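Local coordinates for protein AlyGC (Glaciecola chathamensis, PDB 5GKD) that degrades alginate as a lyase of polysaccharide lyase family 6, breaking its glycosidic bonds by beta-elimination, probably with the help of a bound calcium ion, at residues V494-R499 and A520-D525; Y471-I476 and S500-I505. All coordinates share one frame; numbering follows the deposited sequence.

Contact 1: V494-R499 and A520-D525; sequences VIFPQR and ATNAPD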
loop_
_atom_site.group_PDB
_atom_site.type_symbol
_atom_site.label_atom_id
_atom_site.label_comp_id
_atom_site.label_asym_id
_atom_site.label_seq_id
_atom_site.Cartn_x
_atom_site.Cartn_y
_atom_site.Cartn_z
ATOM N N VAL A 494 -0.651 31.262 -10.283
ATOM C CA VAL A 494 0.176 30.763 -9.221
ATOM C C VAL A 494 -0.628 29.910 -8.280
ATOM O O VAL A 494 -1.601 30.337 -7.783
ATOM C CB VAL A 494 0.822 31.936 -8.467
ATOM C CG1 VAL A 494 1.842 31.458 -7.474
ATOM C CG2 VAL A 494 1.483 32.877 -9.441
ATOM N N ILE A 495 -0.195 28.685 -8.057
ATOM C CA ILE A 495 -0.905 27.742 -7.196
ATOM C C ILE A 495 -0.083 27.541 -5.931
ATOM O O ILE A 495 1.101 27.191 -5.999
ATOM C CB ILE A 495 -1.171 26.409 -7.917
ATOM C CG1 ILE A 495 -2.092 26.641 -9.119
ATOM C CG2 ILE A 495 -1.789 25.399 -6.952
ATOM C CD1 ILE A 495 -1.908 25.634 -10.271
ATOM N N PHE A 496 -0.702 27.782 -4.778
ATOM C CA PHE A 496 -0.035 27.658 -3.485
ATOM C C PHE A 496 -0.627 26.485 -2.724
ATOM O O PHE A 496 -1.690 26.629 -2.105
ATOM C CB PHE A 496 -0.189 28.935 -2.657
ATOM C CG PHE A 496 0.571 30.112 -3.172
ATOM C CD1 PHE A 496 1.940 30.198 -3.017
ATOM C CD2 PHE A 496 -0.089 31.158 -3.775
ATOM C CE1 PHE A 496 2.629 31.296 -3.472
ATOM C CE2 PHE A 496 0.606 32.264 -4.231
ATOM C CZ PHE A 496 1.959 32.327 -4.080
ATOM N N PRO A 497 0.020 25.322 -2.707
ATOM C CA PRO A 497 -0.430 24.252 -1.815
ATOM C C PRO A 497 -0.225 24.615 -0.349
ATOM O O PRO A 497 0.796 25.190 0.039
ATOM C CB PRO A 497 0.452 23.069 -2.222
ATOM C CG PRO A 497 1.693 23.717 -2.768
ATOM C CD PRO A 497 1.215 24.934 -3.475
ATOM N N GLN A 498 -1.207 24.266 0.464
ATOM C CA GLN A 498 -1.093 24.390 1.903
ATOM C C GLN A 498 -1.200 23.051 2.612
ATOM O O GLN A 498 -1.094 23.017 3.844
ATOM C CB GLN A 498 -2.157 25.352 2.447
ATOM C CG GLN A 498 -2.029 26.773 1.911
ATOM C CD GLN A 498 -3.199 27.656 2.310
ATOM O OE1 GLN A 498 -4.229 27.670 1.647
ATOM N NE2 GLN A 498 -3.041 28.397 3.399
ATOM N N ARG A 499 -1.417 21.957 1.880
ATOM C CA ARG A 499 -1.487 20.609 2.439
ATOM C C ARG A 499 -0.279 19.786 1.995
ATOM O O ARG A 499 0.497 20.186 1.125
ATOM C CB ARG A 499 -2.787 19.900 2.020
ATOM C CG ARG A 499 -4.081 20.630 2.391
ATOM C CD ARG A 499 -4.565 20.319 3.816
ATOM N NE ARG A 499 -3.783 20.997 4.846
ATOM C CZ ARG A 499 -3.977 22.264 5.228
ATOM N NH1 ARG A 499 -4.933 22.996 4.662
ATOM N NH2 ARG A 499 -3.209 22.808 6.172
ATOM N N ALA A 520 5.432 26.012 -3.543
ATOM C CA ALA A 520 5.082 25.191 -2.391
ATOM C C ALA A 520 5.593 25.759 -1.070
ATOM O O ALA A 520 5.691 25.016 -0.088
ATOM C CB ALA A 520 5.621 23.774 -2.574
ATOM N N THR A 521 5.920 27.053 -1.031
ATOM C CA THR A 521 6.408 27.695 0.190
ATOM C C THR A 521 5.511 27.430 1.403
ATOM O O THR A 521 6.002 27.253 2.522
ATOM C CB THR A 521 6.544 29.200 -0.060
ATOM O OG1 THR A 521 7.647 29.432 -0.946
ATOM C CG2 THR A 521 6.732 29.978 1.256
ATOM N N ASN A 522 4.197 27.375 1.205
ATOM C CA ASN A 522 3.263 27.311 2.315
ATOM C C ASN A 522 2.778 25.909 2.636
ATOM O O ASN A 522 1.833 25.765 3.415
ATOM C CB ASN A 522 2.083 28.212 2.016
ATOM C CG ASN A 522 2.528 29.607 1.711
ATOM O OD1 ASN A 522 2.702 29.982 0.555
ATOM N ND2 ASN A 522 2.774 30.371 2.755
ATOM N N ALA A 523 3.382 24.879 2.056
ATOM C CA ALA A 523 3.044 23.510 2.433
ATOM C C ALA A 523 3.343 23.279 3.917
ATOM O O ALA A 523 4.164 23.974 4.499
ATOM C CB ALA A 523 3.836 22.526 1.578
ATOM N N PRO A 524 2.706 22.294 4.549
ATOM C CA PRO A 524 2.953 22.075 5.972
ATOM C C PRO A 524 4.416 21.761 6.242
ATOM O O PRO A 524 5.111 21.157 5.418
ATOM C CB PRO A 524 2.053 20.876 6.312
ATOM C CG PRO A 524 1.062 20.811 5.197
ATOM C CD PRO A 524 1.826 21.252 4.000
ATOM N N ASP A 525 4.878 22.193 7.417
ATOM C CA ASP A 525 6.272 22.040 7.839
ATOM C C ASP A 525 6.456 20.621 8.369
ATOM O O ASP A 525 6.552 20.365 9.572
ATOM C CB ASP A 525 6.640 23.097 8.879
ATOM C CG ASP A 525 8.146 23.180 9.148
ATOM O OD1 ASP A 525 8.885 22.225 8.846
ATOM O OD2 ASP A 525 8.597 24.209 9.685
HETATM O O HOH W 1 2.542 27.134 -1.001
HETATM O O HOH W 2 0.344 24.711 5.622
#
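The ring of Pro524 lies against the main chain of Gln498 and Arg499, its CG 3.4 Å from Gln498 O and its CD 3.3 Å from Arg499 C. An alanine here would lose the CG and CD carbons and would probably leave a gap beside these two carbonyl groups, loosening the hold on the turn that Pro524 follows. That turn, a type I beta turn from Ala520 to Ala523, is closed by the bond from Ala523 N to Ala520 O. At its start the apolar packing is proline against alanine, with Pro497 CG 3.9 Å from Ala520 CB. The side chain of Asn522 sets out toward the strand with CG beside its own backbone N (chi1 -55°), and its OD1 comes 3.7 Å from Phe496 CD1. The phenyl ring and the amide are strongly inclined, their planes 77° apart. No direct hydrogen bond joins the two backbones; two waters do this work. The first donates to Pro497 O and accepts from Asn522 N, each at 2.8 Å, and also lies in the plane of the Phe496 ring, at its edge. The second donates to Gln498 O at 2.8 Å and to Asn522 O at 2.9 Å. Asn522 O also receives a CA-H...O contact from Gln498 CA, with 160° at the hydrogen. The strand end is thus fastened to the turn largely through water bridges and the CG and CD carbons of two prolines. Strand 493-497 runs parallel between strands 469-473 and 517-519, in successive coils of a parallel beta-helix, and residues 520-525 turn away from the last of these strands. Trp472 stacks on Phe496 and touches Asn522, Arg499 NH1 reaches back to Ser474 O, and Tyr561 packs against Ala520 and Ala523.

Contact 2: Y471-I476 and S500-I505; sequences YWVSKI and STLIEI
Thr501 O accepts a hydrogen bond of 3.1 Å from a water that also donates to Val473 O at 3.2 Å, so a single molecule bridges the two carbonyl groups. No direct hydrogen bond crosses, and the rest is van der Waals contact, mostly between apolar carbons. Ile476 carries most of it, with each of its branches finding a different partner. CG1, set beside the backbone N (chi1 -70°), passes 3.7 Å from Thr501 O. Beyond it, CD1 comes 4.1 Å from Thr501 CB. CG2, anti to the backbone N, meets Glu504 CB at 3.9 Å. The isoleucine thus straddles the bend from Thr501 to Glu504, touching the threonine at one end and the base of the glutamate at the other. Leu502, lying between those two, leaves the backbone pointing away from residues 471-476. One of its methyls, CD1, nevertheless comes near Val473, 3.8 Å from Val473 CG1 and almost as near to CB and CG2, resting against the whole branched head. The two side chains meet at about a right angle. Leu502 also packs on Ile495, Pro497, Leu477 and Leu531, in keeping with a place in the apolar core of the beta-helix. The polar ends turn elsewhere: Glu504 OE1 forms a salt bridge with Arg533, which also bonds to Thr501 OG1 through NE, and together they are likely to fix its guanidinium group. Ile476 packs on this arginine and on Glu121 of the second subunit. Residues 471-476 carry the chain from strand 469-473 round a corner to strand 477-479, which pairs in parallel with strand 503-505, itself flanked on its other edge by strand 530-534.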
loop_
_atom_site.group_PDB
_atom_site.type_symbol
_atom_site.label_atom_id
_atom_site.label_comp_id
_atom_site.label_asym_id
_atom_site.label_seq_id
_atom_site.Cartn_x
_atom_site.Cartn_y
_atom_site.Cartn_z
ATOM N N TYR A 471 -3.897 31.002 -6.497
ATOM C CA TYR A 471 -4.825 29.918 -6.165
ATOM C C TYR A 471 -4.315 29.221 -4.916
ATOM O O TYR A 471 -3.353 28.452 -4.982
ATOM C CB TYR A 471 -4.961 28.938 -7.320
ATOM C CG TYR A 471 -5.571 29.558 -8.541
ATOM C CD1 TYR A 471 -4.798 30.301 -9.425
ATOM C CD2 TYR A 471 -6.918 29.413 -8.810
ATOM C CE1 TYR A 471 -5.351 30.870 -10.541
ATOM C CE2 TYR A 471 -7.483 29.986 -9.921
ATOM C CZ TYR A 471 -6.700 30.713 -10.782
ATOM O OH TYR A 471 -7.264 31.280 -11.900
ATOM N N TRP A 472 -4.947 29.500 -3.786
ATOM C CA TRP A 472 -4.569 28.897 -2.520
ATOM C C TRP A 472 -5.370 27.614 -2.347
ATOM O O TRP A 472 -6.576 27.589 -2.604
ATOM C CB TRP A 472 -4.815 29.877 -1.366
ATOM C CG TRP A 472 -3.866 31.036 -1.425
ATOM C CD1 TRP A 472 -4.006 32.165 -2.166
ATOM C CD2 TRP A 472 -2.600 31.146 -0.759
ATOM N NE1 TRP A 472 -2.909 32.986 -1.996
ATOM C CE2 TRP A 472 -2.034 32.382 -1.137
ATOM C CE3 TRP A 472 -1.895 30.322 0.124
ATOM C CZ2 TRP A 472 -0.801 32.815 -0.660
ATOM C CZ3 TRP A 472 -0.678 30.752 0.600
ATOM C CH2 TRP A 472 -0.139 31.990 0.207
ATOM N N VAL A 473 -4.699 26.544 -1.941
ATOM C CA VAL A 473 -5.288 25.210 -1.985
ATOM C C VAL A 473 -5.194 24.611 -0.593
ATOM O O VAL A 473 -4.148 24.080 -0.205
ATOM C CB VAL A 473 -4.614 24.317 -3.030
ATOM C CG1 VAL A 473 -5.242 22.949 -3.020
ATOM C CG2 VAL A 473 -4.756 24.943 -4.404
ATOM N N SER A 474 -6.284 24.701 0.163
ATOM C CA SER A 474 -6.368 24.179 1.516
ATOM C C SER A 474 -6.895 22.754 1.575
ATOM O O SER A 474 -6.909 22.162 2.657
ATOM C CB SER A 474 -7.275 25.078 2.366
ATOM O OG SER A 474 -8.470 25.368 1.670
ATOM N N LYS A 475 -7.330 22.195 0.454
ATOM C CA LYS A 475 -7.889 20.854 0.418
ATOM C C LYS A 475 -7.286 20.100 -0.754
ATOM O O LYS A 475 -7.130 20.660 -1.843
ATOM C CB LYS A 475 -9.413 20.894 0.297
ATOM C CG LYS A 475 -10.077 21.447 1.544
ATOM C CD LYS A 475 -11.599 21.423 1.469
ATOM C CE LYS A 475 -12.132 22.431 0.450
ATOM N NZ LYS A 475 -13.631 22.539 0.473
ATOM N N ILE A 476 -6.942 18.831 -0.519
ATOM C CA ILE A 476 -6.334 18.015 -1.561
ATOM C C ILE A 476 -7.218 18.009 -2.801
ATOM O O ILE A 476 -8.447 17.887 -2.713
ATOM C CB ILE A 476 -6.076 16.599 -1.032
ATOM C CG1 ILE A 476 -4.947 16.628 -0.001
ATOM C CG2 ILE A 476 -5.712 15.662 -2.156
ATOM C CD1 ILE A 476 -4.670 15.273 0.604
ATOM N N SER A 500 -0.132 18.612 2.614
ATOM C CA SER A 500 0.972 17.712 2.293
ATOM C C SER A 500 0.943 17.266 0.838
ATOM O O SER A 500 1.986 16.949 0.261
ATOM C CB SER A 500 0.930 16.492 3.204
ATOM O OG SER A 500 1.507 16.803 4.449
ATOM N N THR A 501 -0.231 17.226 0.239
ATOM C CA THR A 501 -0.379 16.902 -1.166
ATOM C C THR A 501 -1.156 18.017 -1.835
ATOM O O THR A 501 -2.102 18.554 -1.255
ATOM C CB THR A 501 -1.114 15.565 -1.368
ATOM O OG1 THR A 501 -0.323 14.502 -0.830
ATOM C CG2 THR A 501 -1.364 15.309 -2.845
ATOM N N LEU A 502 -0.721 18.381 -3.037
ATOM C CA LEU A 502 -1.493 19.275 -3.884
ATOM C C LEU A 502 -2.523 18.507 -4.705
ATOM O O LEU A 502 -3.715 18.812 -4.661
ATOM C CB LEU A 502 -0.556 20.049 -4.809
ATOM C CG LEU A 502 -1.282 21.004 -5.742
ATOM C CD1 LEU A 502 -2.045 22.022 -4.920
ATOM C CD2 LEU A 502 -0.307 21.664 -6.693
ATOM N N ILE A 503 -2.076 17.504 -5.459
ATOM C CA ILE A 503 -2.932 16.759 -6.377
ATOM C C ILE A 503 -2.757 15.263 -6.145
ATOM O O ILE A 503 -1.630 14.752 -6.150
ATOM C CB ILE A 503 -2.636 17.096 -7.849
ATOM C CG1 ILE A 503 -2.930 18.563 -8.126
ATOM C CG2 ILE A 503 -3.469 16.213 -8.767
ATOM C CD1 ILE A 503 -2.525 19.000 -9.507
ATOM N N GLU A 504 -3.880 14.568 -5.990
ATOM C CA GLU A 504 -3.958 13.123 -5.846
ATOM C C GLU A 504 -4.680 12.547 -7.056
ATOM O O GLU A 504 -5.749 13.030 -7.431
ATOM C CB GLU A 504 -4.702 12.751 -4.563
ATOM C CG GLU A 504 -4.996 11.285 -4.414
ATOM C CD GLU A 504 -5.894 10.996 -3.224
ATOM O OE1 GLU A 504 -5.383 10.552 -2.178
ATOM O OE2 GLU A 504 -7.117 11.221 -3.336
ATOM N N ILE A 505 -4.096 11.532 -7.669
ATOM C CA ILE A 505 -4.670 10.903 -8.850
ATOM C C ILE A 505 -5.330 9.596 -8.413
ATOM O O ILE A 505 -4.654 8.660 -7.976
ATOM C CB ILE A 505 -3.620 10.679 -9.947
ATOM C CG1 ILE A 505 -2.927 11.998 -10.290
ATOM C CG2 ILE A 505 -4.269 10.072 -11.195
ATOM C CD1 ILE A 505 -1.779 11.865 -11.302
HETATM O O HOH W 3 -2.338 21.607 -1.121
#

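How the contacts relate
Along the chain, residues 471-476 come first, then 494-499, with 500-505 immediately following, and finally 520-525. Contact 2 closes a loop of 23 residues, and contact 1 opens within that loop and closes one of 20 residues beyond its end, so the two cross. Their centres are about 8 Å apart. They are joined through strands 469-473 and 493-497, where probable backbone hydrogen bonds link Tyr471 N to Val494 O and Phe496 N to Tyr471 O, each 2.7 Å long. Contact 2 joins the corner after strand 469-473 to the coil that follows, and contact 1 joins that coil to the one after it.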